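Local coordinates for protein putative ring-cleaving dioxygenase MhqO (Bacillus subtilis subsp. subtilis, PDB 3OAJ) that is a putative iron-dependent ring-cleaving dioxygenase of the extradiol family that may contribute to the degradation of aromatic compounds, at residues L34-V39 with K286-V291; V180-D185 with L201-I206. One frame throughout, in Å; residues are numbered along the deposited sequence.

Contact 1: residues L34-V39 with K286-V291; sequences LVKQTV and KLMLPV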
ATOM      1  N   LEU A  34       1.324 -12.690  -4.608  1.00 11.92           N
ATOM      2  CA  LEU A  34       2.112 -11.906  -5.536  1.00 11.35           C
ATOM      3  C   LEU A  34       1.325 -11.870  -6.833  1.00 10.75           C
ATOM      4  O   LEU A  34       1.279 -12.864  -7.556  1.00 10.87           O
ATOM      5  CB  LEU A  34       3.502 -12.527  -5.757  1.00 12.43           C
ATOM      6  CG  LEU A  34       4.400 -11.777  -6.758  1.00 13.06           C
ATOM      7  CD1 LEU A  34       4.685 -10.364  -6.295  1.00 14.09           C
ATOM      8  CD2 LEU A  34       5.702 -12.524  -7.023  1.00 14.06           C
ATOM      9  N   VAL A  35       0.664 -10.738  -7.086  1.00 11.43           N
ATOM     10  CA  VAL A  35      -0.222 -10.612  -8.242  1.00 12.02           C
ATOM     11  C   VAL A  35       0.478 -10.081  -9.482  1.00 11.84           C
ATOM     12  O   VAL A  35      -0.041 -10.212 -10.581  1.00 12.72           O
ATOM     13  CB  VAL A  35      -1.507  -9.777  -7.941  1.00 12.86           C
ATOM     14  CG1 VAL A  35      -2.352 -10.480  -6.891  1.00 13.83           C
ATOM     15  CG2 VAL A  35      -1.168  -8.349  -7.522  1.00 13.89           C
ATOM     16  N   LYS A  36       1.654  -9.470  -9.318  1.00 11.20           N
ATOM     17  CA  LYS A  36       2.404  -8.983 -10.487  1.00 11.53           C
ATOM     18  C   LYS A  36       3.877  -8.818 -10.163  1.00 11.93           C
ATOM     19  O   LYS A  36       4.248  -8.188  -9.168  1.00 11.95           O
ATOM     20  CB  LYS A  36       1.809  -7.647 -10.986  1.00 11.57           C
ATOM     21  CG  LYS A  36       2.332  -7.180 -12.360  1.00 11.83           C
ATOM     22  CD  LYS A  36       1.922  -8.136 -13.478  1.00 12.24           C
ATOM     23  CE  LYS A  36       0.427  -8.379 -13.489  1.00 12.39           C
ATOM     24  NZ  LYS A  36       0.016  -9.261 -14.628  1.00 12.04           N
ATOM     25  N   GLN A  37       4.723  -9.399 -11.010  1.00 12.28           N
ATOM     26  CA  GLN A  37       6.131  -9.070 -10.963  1.00 13.42           C
ATOM     27  C   GLN A  37       6.469  -8.370 -12.250  1.00 12.87           C
ATOM     28  O   GLN A  37       6.246  -8.885 -13.358  1.00 12.92           O
ATOM     29  CB  GLN A  37       7.048 -10.271 -10.714  1.00 16.20           C
ATOM     30  CG  GLN A  37       6.846 -11.430 -11.609  1.00 20.93           C
ATOM     31  CD  GLN A  37       7.942 -12.452 -11.434  1.00 19.58           C
ATOM     32  OE1 GLN A  37       9.119 -12.197 -11.753  1.00 20.85           O
ATOM     33  NE2 GLN A  37       7.572 -13.614 -10.906  1.00 21.70           N
ATOM     34  N   THR A  38       6.979  -7.162 -12.083  1.00 12.40           N
ATOM     35  CA  THR A  38       7.384  -6.362 -13.221  1.00 12.14           C
ATOM     36  C   THR A  38       8.626  -5.596 -12.823  1.00 12.33           C
ATOM     37  O   THR A  38       9.307  -5.990 -11.871  1.00 11.75           O
ATOM     38  CB  THR A  38       6.193  -5.483 -13.746  1.00 12.53           C
ATOM     39  OG1 THR A  38       6.569  -4.824 -14.963  1.00 12.94           O
ATOM     40  CG2 THR A  38       5.709  -4.459 -12.707  1.00 11.31           C
ATOM     41  N   VAL A  39       8.941  -4.541 -13.559  1.00 13.21           N
ATOM     42  CA  VAL A  39      10.077  -3.692 -13.233  1.00 14.24           C
ATOM     43  C   VAL A  39       9.610  -2.256 -12.999  1.00 15.93           C
ATOM     44  O   VAL A  39       8.503  -1.884 -13.401  1.00 16.29           O
ATOM     45  CB  VAL A  39      11.175  -3.740 -14.332  1.00 13.58           C
ATOM     46  CG1 VAL A  39      11.763  -5.148 -14.462  1.00 13.74           C
ATOM     47  CG2 VAL A  39      10.647  -3.248 -15.682  1.00 14.66           C
ATOM     48  N   LYS A 286       4.972 -14.721 -14.077  1.00 16.92           N
ATOM     49  CA  LYS A 286       5.990 -14.377 -15.067  1.00 17.27           C
ATOM     50  C   LYS A 286       6.427 -12.929 -14.937  1.00 15.42           C
ATOM     51  O   LYS A 286       5.644 -12.067 -14.520  1.00 14.81           O
ATOM     52  CB  LYS A 286       5.462 -14.613 -16.480  1.00 19.49           C
ATOM     53  CG  LYS A 286       5.230 -16.071 -16.833  1.00 24.18           C
ATOM     54  CD  LYS A 286       4.737 -16.192 -18.261  1.00 23.01           C
ATOM     55  CE  LYS A 286       3.363 -15.562 -18.397  1.00 24.94           C
ATOM     56  NZ  LYS A 286       3.075 -15.067 -19.767  1.00 25.06           N
ATOM     57  N   LEU A 287       7.675 -12.650 -15.305  1.00 14.86           N
ATOM     58  CA  LEU A 287       8.144 -11.270 -15.351  1.00 14.62           C
ATOM     59  C   LEU A 287       7.492 -10.533 -16.523  1.00 13.94           C
ATOM     60  O   LEU A 287       7.784 -10.806 -17.697  1.00 13.80           O
ATOM     61  CB  LEU A 287       9.673 -11.191 -15.454  1.00 15.48           C
ATOM     62  CG  LEU A 287      10.233  -9.760 -15.477  1.00 16.43           C
ATOM     63  CD1 LEU A 287      10.151  -9.059 -14.108  1.00 15.51           C
ATOM     64  CD2 LEU A 287      11.649  -9.714 -16.046  1.00 15.95           C
ATOM     65  N   MET A 288       6.597  -9.609 -16.194  1.00 13.35           N
ATOM     66  CA  MET A 288       5.940  -8.791 -17.202  1.00 13.84           C
ATOM     67  C   MET A 288       6.713  -7.495 -17.376  1.00 13.28           C
ATOM     68  O   MET A 288       7.204  -6.926 -16.398  1.00 13.52           O
ATOM     69  CB  MET A 288       4.490  -8.510 -16.804  1.00 15.28           C
ATOM     70  CG  MET A 288       3.695  -9.760 -16.425  1.00 17.38           C
ATOM     71  SD  MET A 288       3.827 -11.115 -17.628  1.00 19.02           S
ATOM     72  CE  MET A 288       2.965 -10.361 -18.997  1.00 18.32           C
ATOM     73  N   LEU A 289       6.836  -7.031 -18.616  1.00 12.90           N
ATOM     74  CA  LEU A 289       7.601  -5.804 -18.884  1.00 13.75           C
ATOM     75  C   LEU A 289       6.785  -4.724 -19.562  1.00 14.73           C
ATOM     76  O   LEU A 289       5.977  -5.047 -20.433  1.00 15.29           O
ATOM     77  CB  LEU A 289       8.813  -6.119 -19.764  1.00 13.67           C
ATOM     78  CG  LEU A 289       9.924  -6.975 -19.159  1.00 13.99           C
ATOM     79  CD1 LEU A 289      11.011  -7.245 -20.188  1.00 14.32           C
ATOM     80  CD2 LEU A 289      10.533  -6.348 -17.902  1.00 14.19           C
ATOM     81  N   PRO A 290       6.992  -3.443 -19.167  1.00 15.07           N
ATOM     82  CA  PRO A 290       6.477  -2.355 -19.996  1.00 15.46           C
ATOM     83  C   PRO A 290       6.996  -2.609 -21.418  1.00 15.75           C
ATOM     84  O   PRO A 290       8.178  -2.922 -21.593  1.00 15.92           O
ATOM     85  CB  PRO A 290       7.094  -1.108 -19.360  1.00 15.62           C
ATOM     86  CG  PRO A 290       7.328  -1.476 -17.914  1.00 16.10           C
ATOM     87  CD  PRO A 290       7.674  -2.946 -17.954  1.00 15.46           C
ATOM     88  N   VAL A 291       6.101  -2.554 -22.410  1.00 15.56           N
ATOM     89  CA  VAL A 291       6.416  -2.953 -23.792  1.00 14.88           C
ATOM     90  C   VAL A 291       7.666  -2.254 -24.339  1.00 13.71           C
ATOM     91  O   VAL A 291       8.409  -2.841 -25.127  1.00 12.77           O
ATOM     92  CB  VAL A 291       5.188  -2.792 -24.751  1.00 15.39           C
ATOM     93  CG1 VAL A 291       4.744  -1.326 -24.883  1.00 15.30           C
ATOM     94  CG2 VAL A 291       5.465  -3.390 -26.115  1.00 15.68           C
TER
HETATM   95  O   HOH W   1       3.574 -11.269 -12.977  1.00 13.39           O

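Contact 2: residues V180-D185 with L201-I206; sequences VGKEGD and LKLTPI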
ATOM      1  N   VAL A 180     -14.241  11.337  11.464  1.00 12.16           N
ATOM      2  CA  VAL A 180     -14.791  10.451  12.495  1.00 12.10           C
ATOM      3  C   VAL A 180     -14.667  11.073  13.880  1.00 12.98           C
ATOM      4  O   VAL A 180     -15.638  11.094  14.648  1.00 15.36           O
ATOM      5  CB  VAL A 180     -14.115   9.061  12.453  1.00 12.94           C
ATOM      6  CG1 VAL A 180     -14.613   8.165  13.585  1.00 15.86           C
ATOM      7  CG2 VAL A 180     -14.337   8.413  11.083  1.00 15.73           C
ATOM      8  N   GLY A 181     -13.499  11.624  14.186  1.00 12.58           N
ATOM      9  CA  GLY A 181     -13.279  12.221  15.489  1.00 12.25           C
ATOM     10  C   GLY A 181     -11.802  12.268  15.795  1.00 11.99           C
ATOM     11  O   GLY A 181     -10.964  11.828  14.994  1.00 12.26           O
ATOM     12  N   LYS A 182     -11.494  12.787  16.974  1.00 12.15           N
ATOM     13  CA  LYS A 182     -10.128  12.872  17.471  1.00 12.18           C
ATOM     14  C   LYS A 182     -10.002  12.029  18.743  1.00 11.58           C
ATOM     15  O   LYS A 182     -10.966  11.898  19.507  1.00 11.51           O
ATOM     16  CB  LYS A 182      -9.754  14.328  17.762  1.00 13.26           C
ATOM     17  CG  LYS A 182      -9.777  15.237  16.533  1.00 16.42           C
ATOM     18  CD  LYS A 182      -9.311  16.645  16.862  1.00 16.39           C
ATOM     19  CE  LYS A 182      -9.185  17.473  15.585  1.00 18.67           C
ATOM     20  NZ  LYS A 182      -9.118  18.944  15.891  1.00 19.04           N
ATOM     21  N   GLU A 183      -8.825  11.447  18.951  1.00 11.43           N
ATOM     22  CA  GLU A 183      -8.498  10.710  20.175  1.00 12.02           C
ATOM     23  C   GLU A 183      -6.979  10.676  20.292  1.00 12.18           C
ATOM     24  O   GLU A 183      -6.291  10.467  19.297  1.00 11.72           O
ATOM     25  CB  GLU A 183      -9.058   9.284  20.131  1.00 13.28           C
ATOM     26  CG  GLU A 183      -9.050   8.584  21.491  1.00 16.18           C
ATOM     27  CD  GLU A 183      -9.461   7.121  21.408  1.00 15.54           C
ATOM     28  OE1 GLU A 183     -10.671   6.822  21.323  1.00 17.62           O
ATOM     29  OE2 GLU A 183      -8.569   6.262  21.466  1.00 18.27           O
ATOM     30  N   GLY A 184      -6.453  10.893  21.495  1.00 12.74           N
ATOM     31  CA  GLY A 184      -5.008  10.904  21.692  1.00 13.38           C
ATOM     32  C   GLY A 184      -4.364  11.894  20.743  1.00 13.59           C
ATOM     33  O   GLY A 184      -4.824  13.037  20.621  1.00 13.43           O
ATOM     34  N   ASP A 185      -3.339  11.443  20.027  1.00 14.33           N
ATOM     35  CA  ASP A 185      -2.655  12.308  19.083  1.00 14.95           C
ATOM     36  C   ASP A 185      -3.115  12.157  17.634  1.00 14.02           C
ATOM     37  O   ASP A 185      -2.347  12.423  16.710  1.00 14.71           O
ATOM     38  CB  ASP A 185      -1.130  12.134  19.181  1.00 16.86           C
ATOM     39  CG  ASP A 185      -0.371  13.311  18.572  1.00 16.94           C
ATOM     40  OD1 ASP A 185      -0.771  14.480  18.789  1.00 18.88           O
ATOM     41  OD2 ASP A 185       0.618  13.066  17.858  1.00 19.76           O
ATOM     42  N   LEU A 201      -4.513  10.480  11.010  1.00 10.74           N
ATOM     43  CA  LEU A 201      -3.531  11.527  10.792  1.00 11.68           C
ATOM     44  C   LEU A 201      -3.003  11.934  12.159  1.00 12.66           C
ATOM     45  O   LEU A 201      -3.770  12.324  13.045  1.00 13.29           O
ATOM     46  CB  LEU A 201      -4.175  12.715  10.053  1.00 12.76           C
ATOM     47  CG  LEU A 201      -3.407  14.036   9.951  1.00 13.51           C
ATOM     48  CD1 LEU A 201      -2.118  13.895   9.141  1.00 13.50           C
ATOM     49  CD2 LEU A 201      -4.298  15.100   9.327  1.00 13.49           C
ATOM     50  N   LYS A 202      -1.688  11.832  12.326  1.00 13.64           N
ATOM     51  CA  LYS A 202      -1.030  12.247  13.550  1.00 15.93           C
ATOM     52  C   LYS A 202      -1.022  13.772  13.615  1.00 17.89           C
ATOM     53  O   LYS A 202      -0.723  14.454  12.632  1.00 17.69           O
ATOM     54  CB  LYS A 202       0.389  11.671  13.621  1.00 17.10           C
ATOM     55  CG  LYS A 202       1.032  11.817  15.000  1.00 18.76           C
ATOM     56  CD  LYS A 202       2.264  10.937  15.129  1.00 19.27           C
ATOM     57  CE  LYS A 202       3.031  11.215  16.427  1.00 19.84           C
ATOM     58  NZ  LYS A 202       2.277  10.907  17.669  1.00 20.62           N
ATOM     59  N   LEU A 203      -1.374  14.305  14.777  1.00 19.76           N
ATOM     60  CA  LEU A 203      -1.596  15.742  14.891  1.00 22.03           C
ATOM     61  C   LEU A 203      -0.366  16.527  15.306  1.00 23.38           C
ATOM     62  O   LEU A 203      -0.336  17.753  15.166  1.00 23.71           O
ATOM     63  CB  LEU A 203      -2.789  16.033  15.794  1.00 23.39           C
ATOM     64  CG  LEU A 203      -4.109  15.712  15.075  1.00 24.59           C
ATOM     65  CD1 LEU A 203      -5.251  15.688  16.051  1.00 24.67           C
ATOM     66  CD2 LEU A 203      -4.392  16.684  13.935  1.00 24.44           C
ATOM     67  N   THR A 204       0.639  15.828  15.821  1.00 24.43           N
ATOM     68  CA  THR A 204       1.884  16.490  16.196  1.00 26.16           C
ATOM     69  C   THR A 204       3.049  15.978  15.345  1.00 26.75           C
ATOM     70  O   THR A 204       3.350  14.781  15.361  1.00 26.43           O
ATOM     71  CB  THR A 204       2.200  16.368  17.709  1.00 27.31           C
ATOM     72  OG1 THR A 204       2.398  14.999  18.064  1.00 32.29           O
ATOM     73  CG2 THR A 204       1.077  16.961  18.554  1.00 31.47           C
ATOM     74  N   PRO A 205       3.690  16.888  14.579  1.00 27.67           N
ATOM     75  CA  PRO A 205       4.895  16.560  13.803  1.00 28.43           C
ATOM     76  C   PRO A 205       6.001  15.942  14.667  1.00 29.50           C
ATOM     77  O   PRO A 205       6.274  16.436  15.764  1.00 29.74           O
ATOM     78  CB  PRO A 205       5.341  17.922  13.262  1.00 28.37           C
ATOM     79  CG  PRO A 205       4.081  18.718  13.162  1.00 29.25           C
ATOM     80  CD  PRO A 205       3.219  18.263  14.312  1.00 27.94           C
ATOM     81  N   ILE A 206       6.615  14.868  14.166  1.00 30.42           N
ATOM     82  CA  ILE A 206       7.708  14.171  14.866  1.00 31.37           C
ATOM     83  C   ILE A 206       9.079  14.345  14.206  1.00 31.86           C
ATOM     84  O   ILE A 206      10.008  13.582  14.485  1.00 32.45           O
ATOM     85  CB  ILE A 206       7.436  12.647  15.024  1.00 31.74           C
ATOM     86  CG1 ILE A 206       7.227  11.967  13.656  1.00 33.28           C
ATOM     87  CG2 ILE A 206       6.275  12.410  15.989  1.00 33.50           C
ATOM     88  CD1 ILE A 206       7.645  10.511  13.616  1.00 32.03           C
TER

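Contact 1: residues L34-V39 with K286-V291
Q37 lies against the backbone of K286 and L287 and, with V39 and M288, accounts for much of the surface buried where loop 286-291 packs on strand 33-39, the outermost strand of the sheet whose strands carry the metal ligands, in the first VOC (glyoxalase/dioxygenase) range. Its CG sits between the backbone N and the carbonyl carbon (chi1 52°), which carries the chain across to the loop: Q37 CG packs 3.2 Å from K286 O, and Q37 OE1 lies 3.8 Å from L287 CA. The side-chain amide NE2 of Q37 hydrogen-bonds to G284 O, just before the loop segment. One water bridges the backbones, accepting from Q37 N and donating to K286 O.

M288 is gripped through its backbone. M288 N gives a nearly straight bond to Q37 O (2.9 Å, 167° at the hydrogen) in the carbonyl plane, while M288 O takes the hydroxyl of T38, T38 OG1 to M288 O being 2.6 Å, with the donor above that carbonyl plane. T38 CA also directs a CH...O contact at M288 O. The M288 side chain, folded at both chi2 and chi3, crosses the K36 chain at about a right angle, M288 CG lying 3.8 Å from K36 CD; the K36 ammonium group beyond is held by D277 and E278.

V39 supplies the apolar end. Its CG2 touches L289 CD2 and P290 CD, both at 3.8 Å; I300 of helix 297-303 adds to this cluster. L287 CD1 lies beside T38, 4.0 Å from T38 CA.

Thus direct backbone, hydroxyl and water-mediated bonds fasten the loop to the sheet edge, with aliphatic contacts of V39 beside them, so polar groups of this edge find partners although the backbones form no regular strand pair.

Contact 2: residues V180-D185 with L201-I206
D185 reaches K202, L203 and T204 with both its backbone carbonyl and its carboxylate, joining the hairpin turn between strands 178-183 and 186-190 to the end of strand 198-202, within the second VOC range. L203 N donates to D185 O (2.9 Å), the donor being tilted 31° from the carbonyl plane; K202 CA adds a CH...O contact to the same oxygen.

With CG anti to the backbone N (chi1 -161°), the D185 carboxylate is carried to the side chains of K202 and T204. K202 NZ forms a salt bridge with D185 OD2 at 2.7 Å, close to the carboxylate plane, its chain extended until the bend at chi4. T204 OG1 donates to D185 OD2 at 2.6 Å, further out of the plane; T204 N adds a weak bond to this oxygen. The other oxygen, D185 OD1, lies 3.1 Å from the methyl T204 CG2.

The aliphatic part of K182 only brushes L203, K182 CD lying 4.2 Å from L203 CD1. Met by K202 NZ on the anti side and T204 OG1 on the syn side, OD2 takes two strong bonds, which should restrict rotation of the carboxylate, and the lysine charge probably favours its ionised form at this surface turn.

How the contacts relate
From the N terminus, the chain enters contact 1 on strand 33-39, an outermost strand of one eight-stranded mixed sheet, and returns to it only at 286-291, after strand 264-269 and before helix 297-303. Contact 1 therefore closes a long loop. Nested inside is contact 2, a short closure with 15 residues between its segments, including strand 186-190, at one side of the other eight-stranded sheet. The two do not touch: their centres are about 38 Å apart, on opposite sides of the chain's centre. Contact 1 ties the C-terminal region to the first sheet, whose strands carry H11, H218 and E266 of the zinc site; contact 2 is local to the second, away from that site.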